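Local coordinates for putative uncharacterized protein (Bacteroides vulgatus, PDB 4F7A) that probably binds mucin O-glycans at the cell surface as a SusD-like lipoprotein of the bacterial outer membrane, at residues I279-N284 with W371-A376; S269-Y274 with K427-W432; E26-G31 with P95-S100; K20-F25 with K111-A116. All coordinates share one frame; numbering follows the deposited sequence.

Interaction 1 (I279-N284 with W371-A376); sequences ISIYYN and WGAGDA
Ile281 and Tyr282, neighbours on the short helix 279-282, press against the indole of Trp371 and the turn that follows it. The foremost bump is the methyl end of Ile281. With chi2 at 170° the side chain is extended, and CD1 settles into the hollow made where the chain bends after the tryptophan, 3.4 Å from Trp371 O and 3.8 Å from Ala373 CB. A second bump comes from the other branch, as Ile281 CG2 approaches Trp371 CE3 at 3.9 Å. A beta-branched residue suits the place because its two arms reach the backbone turn and the indole together, while the methyl of Ala373 forms one wall of the hollow.

Tyr282 supplies a flat wedge. Its CE1 lies over one face of the indole, offset toward the rim and 3.7 Å from Trp371 CE2. The pair is T-shaped, the tyrosine edge turned to the face of the five-membered ring, with planes at 67°. Tyr282 OH ends 3.3 Å from Trp371 NE1, but not aligned for a hydrogen bond; its bond goes to the carbonyl of Ile429, which helps fix the ring, and Trp432 stacks on that same ring. An alanine in place of Trp371 would probably leave the Tyr282 edge and the CG2 methyl of Ile281 without the broad indole they rest on, opening a gap beside the helix.

Gly372, with positive phi, completes a Schellman motif that ends helix 356-371. The arrangement is thus a capped helix C-terminus packed against a short helix near the surface of a SusD-type fold.

Interaction 2 (S269-Y274 with K427-W432); sequences SVLNGY and KWIACW
Apolar contacts between Val270, Leu271 and Ile429 carry most of this buried meeting of helices 265-273 and 416-431. Ile429 is the centre of the contact. Its CD1 reaches Val270 CG1 at 3.7 Å, and its CG2 branch lies 3.9 Å from Leu271 CD2. The Leu271 and Ile429 side chains lie alongside each other, pointing opposite ways. The short segment axes come no closer than 11.9 Å, a spacing that suits long or bulky side chains, and the branching of Ile429 lets CD1 and CG2 meet different partners.

Aromatic groups flank this aliphatic centre. Ile429 CD1 touches the edge of the Tyr274 ring, 4.1 Å from CD2. On the Trp428 side, Val270 CG2 approaches CZ3 at 4.2 Å. CG of Trp428 stands anti to the backbone N (chi1 177°), and the six-membered ring beyond it meets the valine.

No hydrogen bond joins the two segments. The polar ends of the aromatic residues are satisfied by outside carbonyls: Tyr274 OH by Thr406 O, and Trp428 NE1 by Ser58 O. The helix directions differ by 101°, and the contact is a nearly perpendicular helix-helix packing inside a SusD-like fold whose regular structure is mainly helix.

Interaction 3 (E26-G31 with P95-S100); sequences ETIQKG and PVAHKS
Ile28 lays its CG1-CD1 arm over the backbone of helix 84-104, where CD1 comes 3.6 Å from Ala97 CA and 4.0 Å from Ala97 CB. CG1 lies beside the backbone N and anti to the carbonyl carbon (chi1 -65°), and it approaches Val96 CG1 at 4.0 Å. CD1 also reaches Ser100 CB at 4.2 Å, one turn further along the partner helix. Ala97 suits its position because its single methyl lets the isoleucine reach the main chain, and the CA atoms of Ile28 and Ala97 approach to 6.4 Å.

Val96 meets two residues with its two branches: CG1 takes Ile28, and CG2 touches Thr27 CG2 at 4.1 Å. Threonine thus offers its methyl to the interface. The two helical segments run in broadly opposite directions, at 138°. An alanine in place of Ile28 would probably open a gap above Ala97 and leave Val96 CG1 and Ser100 CB without their partner across the interface.

The polar groups take other partners. Ser100 OG is hydrogen-bonded to Thr117 OG1 of helix 111-132. Lys30 NZ forms a salt bridge with Glu26 OE2 at 2.6 Å, one turn back on its own helix, and also bonds to Lys246 O. With no hydrogen bond between the segments, their cohesion rests on the fit of methyl and methylene groups against each other and the Ala97 backbone, which probably sets the spacing, while the Glu26-Lys30 pair lies on helix 15-30, away from this contact.

Interaction 4 (K20-F25 with K111-A116); sequences KYTTNF and KHFYGA
Phe113 O takes a hydrogen bond from Thr117 OG1 one turn further along its helix, and the ring of Phe25 meets the same oxygen edge-on. Phe25 CZ lies 3.3 Å from Phe113 O, which sits near the plane of the phenyl ring. The slightly positive C-H rim of an aromatic ring is probably a favourable neighbour for a carbonyl oxygen, although this approach is not a conventional hydrogen bond.

Phe25 CG stands anti to its carbonyl carbon (chi1 -78°), which sends the ring toward helix 111-132. Phe25 CE2 comes 3.8 Å from Phe113 CD2. The two ring planes stand at 73°, an oblique pairing. Phe25 CE1 meets Ala116 CB at 3.9 Å; the small alanine, one turn beyond Phe113, leaves room for the phenyl group. One turn earlier on helix 15-30, Tyr21 brings its CB to the edge of the Phe113 ring, 3.8 Å from CD2. Its own ring then leads off to meet Tyr110, which also touches Phe113.

Within helix 111-132, Phe113 CD1 lies 3.5 Å above the centre of the His112 ring, which Tyr172 stacks upon. The two segments run nearly parallel, at 20°, and their axes stay 11.7 Å apart, a distance suited to bulky aromatic side chains. The chemistry is that of a buried apolar interface with no hydrogen bond between the segments: aromatic rings fill it, and one ring edge lies against a carbonyl oxygen.

The four contacts form two pairs. Interactions 3 and 4 lie about 9 Å apart between centres and share helix 15-30, which meets helix 84-104 in one and helix 111-132 in the other; they touch through Asn24 and Phe25 against Val96 and Ser100. Interactions 1 and 2 lie about 10 Å apart, joined where Tyr282 and Tyr283 reach Ile429 and Trp432. The pairs are separated by 33 to 37 Å between centres. Along the chain, interaction 4 encloses interaction 3, and later interaction 2 encloses interaction 1. Helices distant in sequence are thus gathered into two separate regions of one SusD-like protein, the first near the modelled N-terminus.

Interaction 1 (I279-N284 with W371-A376)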
loop_
_atom_site.group_PDB
_atom_site.type_symbol
_atom_site.label_atom_id
_atom_site.label_comp_id
_atom_site.label_asym_id
_atom_site.label_seq_id
_atom_site.Cartn_x
_atom_site.Cartn_y
_atom_site.Cartn_z
ATOM N N ILE A 279 -14.731 -1.816 -13.026
ATOM C CA ILE A 279 -14.023 -0.961 -13.979
ATOM C C ILE A 279 -14.615 0.475 -14.030
ATOM O O ILE A 279 -13.871 1.455 -14.006
ATOM C CB ILE A 279 -13.928 -1.623 -15.386
ATOM C CG1 ILE A 279 -12.864 -0.916 -16.241
ATOM C CG2 ILE A 279 -15.275 -1.659 -16.091
ATOM C CD1 ILE A 279 -12.475 -1.661 -17.549
ATOM N N SER A 280 -15.939 0.598 -14.072
ATOM C CA SER A 280 -16.583 1.916 -14.238
ATOM C C SER A 280 -16.728 2.626 -12.892
ATOM O O SER A 280 -17.027 3.810 -12.834
ATOM C CB SER A 280 -17.966 1.802 -14.898
ATOM O OG SER A 280 -18.923 1.173 -14.063
ATOM N N ILE A 281 -16.516 1.880 -11.809
ATOM C CA ILE A 281 -16.479 2.448 -10.457
ATOM C C ILE A 281 -15.130 3.109 -10.186
ATOM O O ILE A 281 -15.049 4.235 -9.674
ATOM C CB ILE A 281 -16.766 1.382 -9.387
ATOM C CG1 ILE A 281 -18.155 0.765 -9.604
ATOM C CG2 ILE A 281 -16.675 2.011 -7.959
ATOM C CD1 ILE A 281 -18.426 -0.514 -8.690
ATOM N N TYR A 282 -14.073 2.427 -10.599
ATOM C CA TYR A 282 -12.725 2.950 -10.454
ATOM C C TYR A 282 -12.375 4.079 -11.445
ATOM O O TYR A 282 -11.732 5.052 -11.060
ATOM C CB TYR A 282 -11.716 1.829 -10.645
ATOM C CG TYR A 282 -11.615 0.753 -9.556
ATOM C CD1 TYR A 282 -12.605 0.563 -8.595
ATOM C CD2 TYR A 282 -10.552 -0.149 -9.570
ATOM C CE1 TYR A 282 -12.497 -0.428 -7.626
ATOM C CE2 TYR A 282 -10.456 -1.157 -8.629
ATOM C CZ TYR A 282 -11.416 -1.281 -7.638
ATOM O OH TYR A 282 -11.318 -2.274 -6.692
ATOM N N TYR A 283 -12.744 3.899 -12.707
ATOM C CA TYR A 283 -12.330 4.790 -13.788
ATOM C C TYR A 283 -13.507 5.162 -14.690
ATOM O O TYR A 283 -14.607 4.607 -14.582
ATOM C CB TYR A 283 -11.225 4.143 -14.626
ATOM C CG TYR A 283 -9.968 3.811 -13.825
ATOM C CD1 TYR A 283 -8.988 4.766 -13.598
ATOM C CD2 TYR A 283 -9.774 2.544 -13.308
ATOM C CE1 TYR A 283 -7.847 4.461 -12.838
ATOM C CE2 TYR A 283 -8.618 2.221 -12.582
ATOM C CZ TYR A 283 -7.668 3.173 -12.354
ATOM O OH TYR A 283 -6.532 2.837 -11.637
ATOM N N ASN A 284 -13.251 6.109 -15.580
ATOM C CA ASN A 284 -14.207 6.538 -16.601
ATOM C C ASN A 284 -13.687 6.104 -17.971
ATOM O O ASN A 284 -12.470 5.973 -18.155
ATOM C CB ASN A 284 -14.340 8.062 -16.608
ATOM C CG ASN A 284 -15.053 8.619 -15.367
ATOM O OD1 ASN A 284 -15.734 7.892 -14.649
ATOM N ND2 ASN A 284 -14.881 9.925 -15.118
ATOM N N TRP A 371 -17.461 -1.783 -2.954
ATOM C CA TRP A 371 -17.590 -0.809 -4.037
ATOM C C TRP A 371 -18.993 -0.708 -4.599
ATOM O O TRP A 371 -19.251 0.142 -5.427
ATOM C CB TRP A 371 -16.595 -1.148 -5.161
ATOM C CG TRP A 371 -15.182 -0.962 -4.737
ATOM C CD1 TRP A 371 -14.265 -1.934 -4.470
ATOM C CD2 TRP A 371 -14.534 0.283 -4.470
ATOM N NE1 TRP A 371 -13.089 -1.375 -4.062
ATOM C CE2 TRP A 371 -13.220 -0.014 -4.051
ATOM C CE3 TRP A 371 -14.937 1.620 -4.527
ATOM C CZ2 TRP A 371 -12.292 0.978 -3.724
ATOM C CZ3 TRP A 371 -14.007 2.609 -4.195
ATOM C CH2 TRP A 371 -12.697 2.268 -3.801
ATOM N N GLY A 372 -19.901 -1.565 -4.155
ATOM C CA GLY A 372 -21.283 -1.580 -4.672
ATOM C C GLY A 372 -21.380 -2.237 -6.048
ATOM O O GLY A 372 -22.258 -1.898 -6.851
ATOM N N ALA A 373 -20.495 -3.185 -6.319
ATOM C CA ALA A 373 -20.418 -3.815 -7.644
ATOM C C ALA A 373 -21.330 -5.030 -7.776
ATOM O O ALA A 373 -21.389 -5.665 -8.838
ATOM C CB ALA A 373 -18.960 -4.192 -7.962
ATOM N N GLY A 374 -22.052 -5.348 -6.705
ATOM C CA GLY A 374 -23.015 -6.443 -6.730
ATOM C C GLY A 374 -22.411 -7.761 -6.270
ATOM O O GLY A 374 -21.467 -7.805 -5.453
ATOM N N ASP A 375 -22.993 -8.844 -6.772
ATOM C CA ASP A 375 -22.614 -10.194 -6.382
ATOM C C ASP A 375 -21.512 -10.718 -7.329
ATOM O O ASP A 375 -21.529 -10.460 -8.539
ATOM C CB ASP A 375 -23.846 -11.112 -6.420
ATOM C CG ASP A 375 -23.544 -12.510 -5.940
ATOM O OD1 ASP A 375 -23.576 -12.742 -4.703
ATOM O OD2 ASP A 375 -23.282 -13.393 -6.812
ATOM N N ALA A 376 -20.553 -11.449 -6.770
ATOM C CA ALA A 376 -19.373 -11.913 -7.546
ATOM C C ALA A 376 -19.480 -13.372 -8.040
ATOM O O ALA A 376 -18.542 -13.897 -8.638
ATOM C CB ALA A 376 -18.094 -11.738 -6.702
#

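Interaction 2 (S269-Y274 with K427-W432)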
loop_
_atom_site.group_PDB
_atom_site.type_symbol
_atom_site.label_atom_id
_atom_site.label_comp_id
_atom_site.label_asym_id
_atom_site.label_seq_id
_atom_site.Cartn_x
_atom_site.Cartn_y
_atom_site.Cartn_z
ATOM N N SER A 269 -5.814 -3.519 -18.839
ATOM C CA SER A 269 -5.731 -4.888 -19.350
ATOM C C SER A 269 -6.543 -5.880 -18.509
ATOM O O SER A 269 -7.325 -6.662 -19.050
ATOM C CB SER A 269 -4.274 -5.352 -19.421
ATOM O OG SER A 269 -4.218 -6.727 -19.723
ATOM N N VAL A 270 -6.339 -5.826 -17.190
ATOM C CA VAL A 270 -6.991 -6.724 -16.269
ATOM C C VAL A 270 -8.503 -6.481 -16.198
ATOM O O VAL A 270 -9.291 -7.402 -16.358
ATOM C CB VAL A 270 -6.322 -6.656 -14.851
ATOM C CG1 VAL A 270 -7.142 -7.392 -13.833
ATOM C CG2 VAL A 270 -4.888 -7.190 -14.920
ATOM N N LEU A 271 -8.913 -5.252 -15.937
ATOM C CA LEU A 271 -10.310 -4.997 -15.711
ATOM C C LEU A 271 -11.137 -5.151 -16.997
ATOM O O LEU A 271 -12.268 -5.648 -16.950
ATOM C CB LEU A 271 -10.489 -3.631 -15.057
ATOM C CG LEU A 271 -9.919 -3.437 -13.640
ATOM C CD1 LEU A 271 -10.195 -1.986 -13.126
ATOM C CD2 LEU A 271 -10.459 -4.436 -12.659
ATOM N N ASN A 272 -10.578 -4.768 -18.148
ATOM C CA ASN A 272 -11.279 -5.001 -19.421
ATOM C C ASN A 272 -11.401 -6.497 -19.715
ATOM O O ASN A 272 -12.473 -6.979 -20.061
ATOM C CB ASN A 272 -10.566 -4.351 -20.614
ATOM C CG ASN A 272 -10.840 -2.859 -20.721
ATOM O OD1 ASN A 272 -11.990 -2.441 -20.666
ATOM N ND2 ASN A 272 -9.784 -2.061 -20.948
ATOM N N GLY A 273 -10.307 -7.229 -19.615
ATOM C CA GLY A 273 -10.344 -8.654 -19.973
ATOM C C GLY A 273 -11.218 -9.497 -19.050
ATOM O O GLY A 273 -11.873 -10.435 -19.493
ATOM N N TYR A 274 -11.234 -9.152 -17.771
ATOM C CA TYR A 274 -12.096 -9.825 -16.795
ATOM C C TYR A 274 -13.559 -9.351 -16.845
ATOM O O TYR A 274 -14.405 -9.862 -16.115
ATOM C CB TYR A 274 -11.541 -9.611 -15.389
ATOM C CG TYR A 274 -10.274 -10.359 -15.014
ATOM C CD1 TYR A 274 -9.751 -11.374 -15.811
ATOM C CD2 TYR A 274 -9.614 -10.070 -13.826
ATOM C CE1 TYR A 274 -8.605 -12.050 -15.442
ATOM C CE2 TYR A 274 -8.472 -10.733 -13.446
ATOM C CZ TYR A 274 -7.982 -11.753 -14.257
ATOM O OH TYR A 274 -6.876 -12.456 -13.884
ATOM N N LYS A 427 -6.242 -9.510 -5.083
ATOM C CA LYS A 427 -5.935 -8.624 -3.962
ATOM C C LYS A 427 -5.537 -7.250 -4.496
ATOM O O LYS A 427 -5.895 -6.216 -3.927
ATOM C CB LYS A 427 -4.837 -9.206 -3.080
ATOM C CG LYS A 427 -4.568 -8.429 -1.782
ATOM C CD LYS A 427 -3.645 -9.173 -0.812
ATOM C CE LYS A 427 -2.235 -9.298 -1.318
ATOM N NZ LYS A 427 -1.330 -9.804 -0.269
ATOM N N TRP A 428 -4.757 -7.237 -5.575
ATOM C CA TRP A 428 -4.314 -5.973 -6.206
ATOM C C TRP A 428 -5.511 -5.161 -6.715
ATOM O O TRP A 428 -5.592 -3.937 -6.499
ATOM C CB TRP A 428 -3.323 -6.318 -7.300
ATOM C CG TRP A 428 -2.759 -5.236 -8.163
ATOM C CD1 TRP A 428 -1.635 -4.487 -7.929
ATOM C CD2 TRP A 428 -3.198 -4.901 -9.474
ATOM N NE1 TRP A 428 -1.379 -3.671 -9.014
ATOM C CE2 TRP A 428 -2.320 -3.913 -9.978
ATOM C CE3 TRP A 428 -4.241 -5.342 -10.282
ATOM C CZ2 TRP A 428 -2.479 -3.357 -11.230
ATOM C CZ3 TRP A 428 -4.384 -4.795 -11.542
ATOM C CH2 TRP A 428 -3.507 -3.813 -12.002
ATOM N N ILE A 429 -6.468 -5.818 -7.351
ATOM C CA ILE A 429 -7.697 -5.105 -7.723
ATOM C C ILE A 429 -8.385 -4.539 -6.459
ATOM O O ILE A 429 -8.807 -3.372 -6.439
ATOM C CB ILE A 429 -8.699 -5.965 -8.544
ATOM C CG1 ILE A 429 -8.069 -6.492 -9.837
ATOM C CG2 ILE A 429 -9.934 -5.129 -8.889
ATOM C CD1 ILE A 429 -8.906 -7.641 -10.559
ATOM N N ALA A 430 -8.424 -5.344 -5.402
ATOM C CA ALA A 430 -9.155 -5.031 -4.183
ATOM C C ALA A 430 -8.493 -3.983 -3.304
ATOM O O ALA A 430 -9.184 -3.329 -2.528
ATOM C CB ALA A 430 -9.389 -6.324 -3.360
ATOM N N CYS A 431 -7.168 -3.802 -3.427
ATOM C CA CYS A 431 -6.454 -2.785 -2.627
ATOM C C CYS A 431 -6.543 -1.378 -3.212
ATOM O O CYS A 431 -6.093 -0.424 -2.578
ATOM C CB CYS A 431 -4.974 -3.183 -2.470
ATOM S SG CYS A 431 -4.734 -4.510 -1.254
ATOM N N TRP A 432 -7.090 -1.265 -4.427
ATOM C CA TRP A 432 -7.209 -0.000 -5.146
ATOM C C TRP A 432 -8.004 0.997 -4.295
ATOM O O TRP A 432 -9.012 0.613 -3.686
ATOM C CB TRP A 432 -7.930 -0.253 -6.481
ATOM C CG TRP A 432 -8.005 0.927 -7.407
ATOM C CD1 TRP A 432 -7.140 1.225 -8.419
ATOM C CD2 TRP A 432 -8.964 1.986 -7.380
ATOM N NE1 TRP A 432 -7.504 2.387 -9.023
ATOM C CE2 TRP A 432 -8.634 2.869 -8.414
ATOM C CE3 TRP A 432 -10.104 2.255 -6.602
ATOM C CZ2 TRP A 432 -9.393 4.011 -8.695
ATOM C CZ3 TRP A 432 -10.829 3.387 -6.877
ATOM C CH2 TRP A 432 -10.475 4.247 -7.914
#

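Interaction 3 (E26-G31 with P95-S100)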
loop_
_atom_site.group_PDB
_atom_site.type_symbol
_atom_site.label_atom_id
_atom_site.label_comp_id
_atom_site.label_asym_id
_atom_site.label_seq_id
_atom_site.Cartn_x
_atom_site.Cartn_y
_atom_site.Cartn_z
ATOM N N GLU A 26 -4.342 13.071 15.643
ATOM C CA GLU A 26 -4.815 13.731 14.446
ATOM C C GLU A 26 -3.684 13.860 13.418
ATOM O O GLU A 26 -3.864 13.573 12.234
ATOM C CB GLU A 26 -5.367 15.104 14.797
ATOM C CG GLU A 26 -5.790 15.874 13.577
ATOM C CD GLU A 26 -6.338 17.280 13.881
ATOM O OE1 GLU A 26 -6.485 17.645 15.064
ATOM O OE2 GLU A 26 -6.607 18.007 12.903
ATOM N N THR A 27 -2.520 14.324 13.863
ATOM C CA THR A 27 -1.359 14.442 12.978
ATOM C C THR A 27 -0.919 13.080 12.413
ATOM O O THR A 27 -0.627 12.945 11.220
ATOM C CB THR A 27 -0.210 15.108 13.712
ATOM O OG1 THR A 27 -0.626 16.413 14.099
ATOM C CG2 THR A 27 1.069 15.200 12.846
ATOM N N ILE A 28 -0.882 12.066 13.272
ATOM C CA ILE A 28 -0.437 10.739 12.832
ATOM C C ILE A 28 -1.393 10.179 11.775
ATOM O O ILE A 28 -0.954 9.698 10.734
ATOM C CB ILE A 28 -0.331 9.743 14.009
ATOM C CG1 ILE A 28 0.759 10.183 14.994
ATOM C CG2 ILE A 28 -0.001 8.321 13.485
ATOM C CD1 ILE A 28 0.617 9.563 16.412
ATOM N N GLN A 29 -2.694 10.213 12.063
ATOM C CA GLN A 29 -3.677 9.651 11.139
ATOM C C GLN A 29 -3.749 10.413 9.793
ATOM O O GLN A 29 -3.932 9.811 8.730
ATOM C CB GLN A 29 -5.038 9.511 11.825
ATOM C CG GLN A 29 -5.022 8.285 12.754
ATOM C CD GLN A 29 -6.198 8.206 13.680
ATOM O OE1 GLN A 29 -7.118 7.382 13.483
ATOM N NE2 GLN A 29 -6.215 9.085 14.687
ATOM N N LYS A 30 -3.538 11.722 9.828
ATOM C CA LYS A 30 -3.464 12.509 8.591
ATOM C C LYS A 30 -2.174 12.265 7.819
ATOM O O LYS A 30 -2.085 12.598 6.646
ATOM C CB LYS A 30 -3.570 14.000 8.895
ATOM C CG LYS A 30 -4.945 14.396 9.394
ATOM C CD LYS A 30 -5.056 15.912 9.562
ATOM C CE LYS A 30 -6.486 16.316 9.930
ATOM N NZ LYS A 30 -6.643 17.758 10.276
ATOM N N GLY A 31 -1.183 11.690 8.483
ATOM C CA GLY A 31 0.161 11.592 7.937
ATOM C C GLY A 31 0.523 10.237 7.344
ATOM O O GLY A 31 1.632 10.071 6.856
ATOM N N PRO A 95 8.022 11.526 14.409
ATOM C CA PRO A 95 8.377 12.076 15.728
ATOM C C PRO A 95 7.154 12.258 16.635
ATOM O O PRO A 95 7.272 12.141 17.866
ATOM C CB PRO A 95 9.035 13.421 15.414
ATOM C CG PRO A 95 9.253 13.443 13.933
ATOM C CD PRO A 95 8.540 12.320 13.286
ATOM N N VAL A 96 5.994 12.506 16.024
ATOM C CA VAL A 96 4.741 12.587 16.762
ATOM C C VAL A 96 4.280 11.225 17.268
ATOM O O VAL A 96 3.799 11.130 18.395
ATOM C CB VAL A 96 3.634 13.289 15.932
ATOM C CG1 VAL A 96 2.346 13.379 16.722
ATOM C CG2 VAL A 96 4.129 14.708 15.536
ATOM N N ALA A 97 4.414 10.173 16.450
ATOM C CA ALA A 97 4.076 8.825 16.891
ATOM C C ALA A 97 4.970 8.409 18.041
ATOM O O ALA A 97 4.522 7.724 18.973
ATOM C CB ALA A 97 4.210 7.820 15.749
ATOM N N HIS A 98 6.244 8.805 17.965
ATOM C CA HIS A 98 7.184 8.500 19.042
ATOM C C HIS A 98 6.816 9.266 20.324
ATOM O O HIS A 98 6.757 8.667 21.413
ATOM C CB HIS A 98 8.606 8.808 18.602
ATOM C CG HIS A 98 9.622 8.463 19.633
ATOM N ND1 HIS A 98 9.939 7.159 19.942
ATOM C CD2 HIS A 98 10.363 9.244 20.452
ATOM C CE1 HIS A 98 10.845 7.151 20.908
ATOM N NE2 HIS A 98 11.122 8.405 21.231
ATOM N N LYS A 99 6.552 10.575 20.209
ATOM C CA LYS A 99 6.091 11.362 21.360
ATOM C C LYS A 99 4.835 10.749 21.976
ATOM O O LYS A 99 4.716 10.642 23.195
ATOM C CB LYS A 99 5.801 12.822 20.969
ATOM C CG LYS A 99 5.387 13.708 22.143
ATOM N N SER A 100 3.907 10.314 21.136
ATOM C CA SER A 100 2.656 9.750 21.638
ATOM C C SER A 100 2.933 8.453 22.401
ATOM O O SER A 100 2.281 8.169 23.409
ATOM C CB SER A 100 1.659 9.511 20.496
ATOM O OG SER A 100 0.409 9.087 21.004
#

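Interaction 4 (K20-F25 with K111-A116)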
loop_
_atom_site.group_PDB
_atom_site.type_symbol
_atom_site.label_atom_id
_atom_site.label_comp_id
_atom_site.label_asym_id
_atom_site.label_seq_id
_atom_site.Cartn_x
_atom_site.Cartn_y
_atom_site.Cartn_z
ATOM N N LYS A 20 -3.101 17.352 25.375
ATOM C CA LYS A 20 -1.968 16.476 25.666
ATOM C C LYS A 20 -1.938 15.314 24.676
ATOM O O LYS A 20 -0.919 15.101 24.042
ATOM C CB LYS A 20 -1.999 15.964 27.122
ATOM C CG LYS A 20 -0.686 15.295 27.590
ATOM C CD LYS A 20 -0.728 14.927 29.083
ATOM C CE LYS A 20 0.266 13.825 29.463
ATOM N NZ LYS A 20 1.678 14.278 29.425
ATOM N N TYR A 21 -3.055 14.603 24.515
ATOM C CA TYR A 21 -3.070 13.330 23.745
ATOM C C TYR A 21 -3.712 13.339 22.381
ATOM O O TYR A 21 -3.201 12.715 21.445
ATOM C CB TYR A 21 -3.801 12.250 24.526
ATOM C CG TYR A 21 -3.221 11.993 25.875
ATOM C CD1 TYR A 21 -2.018 11.301 26.014
ATOM C CD2 TYR A 21 -3.857 12.436 27.018
ATOM C CE1 TYR A 21 -1.472 11.076 27.242
ATOM C CE2 TYR A 21 -3.316 12.224 28.260
ATOM C CZ TYR A 21 -2.132 11.532 28.367
ATOM O OH TYR A 21 -1.606 11.318 29.599
ATOM N N THR A 22 -4.846 14.022 22.245
ATOM C CA THR A 22 -5.686 13.813 21.070
ATOM C C THR A 22 -5.096 14.427 19.799
ATOM O O THR A 22 -5.193 13.831 18.722
ATOM C CB THR A 22 -7.152 14.282 21.338
ATOM O OG1 THR A 22 -7.736 13.440 22.342
ATOM C CG2 THR A 22 -7.982 14.199 20.092
ATOM N N THR A 23 -4.474 15.597 19.915
ATOM C CA THR A 23 -3.886 16.274 18.755
ATOM C C THR A 23 -2.815 15.430 18.059
ATOM O O THR A 23 -2.726 15.422 16.823
ATOM C CB THR A 23 -3.261 17.647 19.136
ATOM O OG1 THR A 23 -4.291 18.531 19.614
ATOM C CG2 THR A 23 -2.556 18.274 17.925
ATOM N N ASN A 24 -2.000 14.717 18.840
ATOM C CA ASN A 24 -0.997 13.827 18.254
ATOM C C ASN A 24 -1.641 12.784 17.332
ATOM O O ASN A 24 -1.121 12.483 16.262
ATOM C CB ASN A 24 -0.174 13.079 19.342
ATOM C CG ASN A 24 0.738 13.999 20.147
ATOM O OD1 ASN A 24 1.193 15.032 19.664
ATOM N ND2 ASN A 24 0.998 13.624 21.391
ATOM N N PHE A 25 -2.769 12.237 17.753
ATOM C CA PHE A 25 -3.476 11.248 16.970
ATOM C C PHE A 25 -3.982 11.799 15.646
ATOM O O PHE A 25 -4.025 11.075 14.659
ATOM C CB PHE A 25 -4.628 10.657 17.765
ATOM C CG PHE A 25 -4.175 9.633 18.762
ATOM C CD1 PHE A 25 -3.923 8.333 18.356
ATOM C CD2 PHE A 25 -3.952 9.983 20.064
ATOM C CE1 PHE A 25 -3.470 7.384 19.270
ATOM C CE2 PHE A 25 -3.486 9.060 20.982
ATOM C CZ PHE A 25 -3.267 7.746 20.576
ATOM N N LYS A 111 -4.008 3.100 28.527
ATOM C CA LYS A 111 -3.520 1.883 27.886
ATOM C C LYS A 111 -4.079 1.716 26.482
ATOM O O LYS A 111 -3.372 1.216 25.588
ATOM C CB LYS A 111 -3.871 0.661 28.720
ATOM C CG LYS A 111 -3.153 0.621 30.064
ATOM C CD LYS A 111 -3.520 -0.637 30.850
ATOM C CE LYS A 111 -2.841 -0.655 32.211
ATOM N NZ LYS A 111 -3.538 0.235 33.189
ATOM N N HIS A 112 -5.345 2.103 26.300
ATOM C CA HIS A 112 -5.970 2.103 24.983
ATOM C C HIS A 112 -5.301 3.065 23.991
ATOM O O HIS A 112 -5.092 2.700 22.824
ATOM C CB HIS A 112 -7.492 2.330 25.062
ATOM C CG HIS A 112 -7.917 3.619 25.707
ATOM N ND1 HIS A 112 -7.228 4.217 26.742
ATOM C CD2 HIS A 112 -9.026 4.377 25.510
ATOM C CE1 HIS A 112 -7.876 5.304 27.134
ATOM N NE2 HIS A 112 -8.967 5.430 26.398
ATOM N N PHE A 113 -4.954 4.271 24.441
ATOM C CA PHE A 113 -4.269 5.241 23.557
ATOM C C PHE A 113 -2.856 4.777 23.226
ATOM O O PHE A 113 -2.350 5.005 22.129
ATOM C CB PHE A 113 -4.181 6.620 24.218
ATOM C CG PHE A 113 -5.465 7.469 24.131
ATOM C CD1 PHE A 113 -6.732 6.885 24.034
ATOM C CD2 PHE A 113 -5.381 8.859 24.249
ATOM C CE1 PHE A 113 -7.874 7.666 24.016
ATOM C CE2 PHE A 113 -6.525 9.659 24.219
ATOM C CZ PHE A 113 -7.775 9.063 24.102
ATOM N N TYR A 114 -2.207 4.148 24.203
ATOM C CA TYR A 114 -0.891 3.508 24.002
ATOM C C TYR A 114 -0.980 2.428 22.929
ATOM O O TYR A 114 -0.239 2.454 21.944
ATOM C CB TYR A 114 -0.393 2.908 25.321
ATOM C CG TYR A 114 0.894 2.094 25.194
ATOM C CD1 TYR A 114 2.038 2.629 24.591
ATOM C CD2 TYR A 114 0.970 0.804 25.695
ATOM C CE1 TYR A 114 3.233 1.864 24.491
ATOM C CE2 TYR A 114 2.139 0.048 25.595
ATOM C CZ TYR A 114 3.257 0.576 24.980
ATOM O OH TYR A 114 4.411 -0.183 24.908
ATOM N N GLY A 115 -1.927 1.513 23.078
ATOM C CA GLY A 115 -2.153 0.492 22.049
ATOM C C GLY A 115 -2.391 1.059 20.655
ATOM O O GLY A 115 -1.774 0.638 19.683
ATOM N N ALA A 116 -3.295 2.031 20.568
ATOM C CA ALA A 116 -3.607 2.672 19.298
ATOM C C ALA A 116 -2.385 3.369 18.673
ATOM O O ALA A 116 -2.182 3.308 17.469
ATOM C CB ALA A 116 -4.785 3.688 19.501
#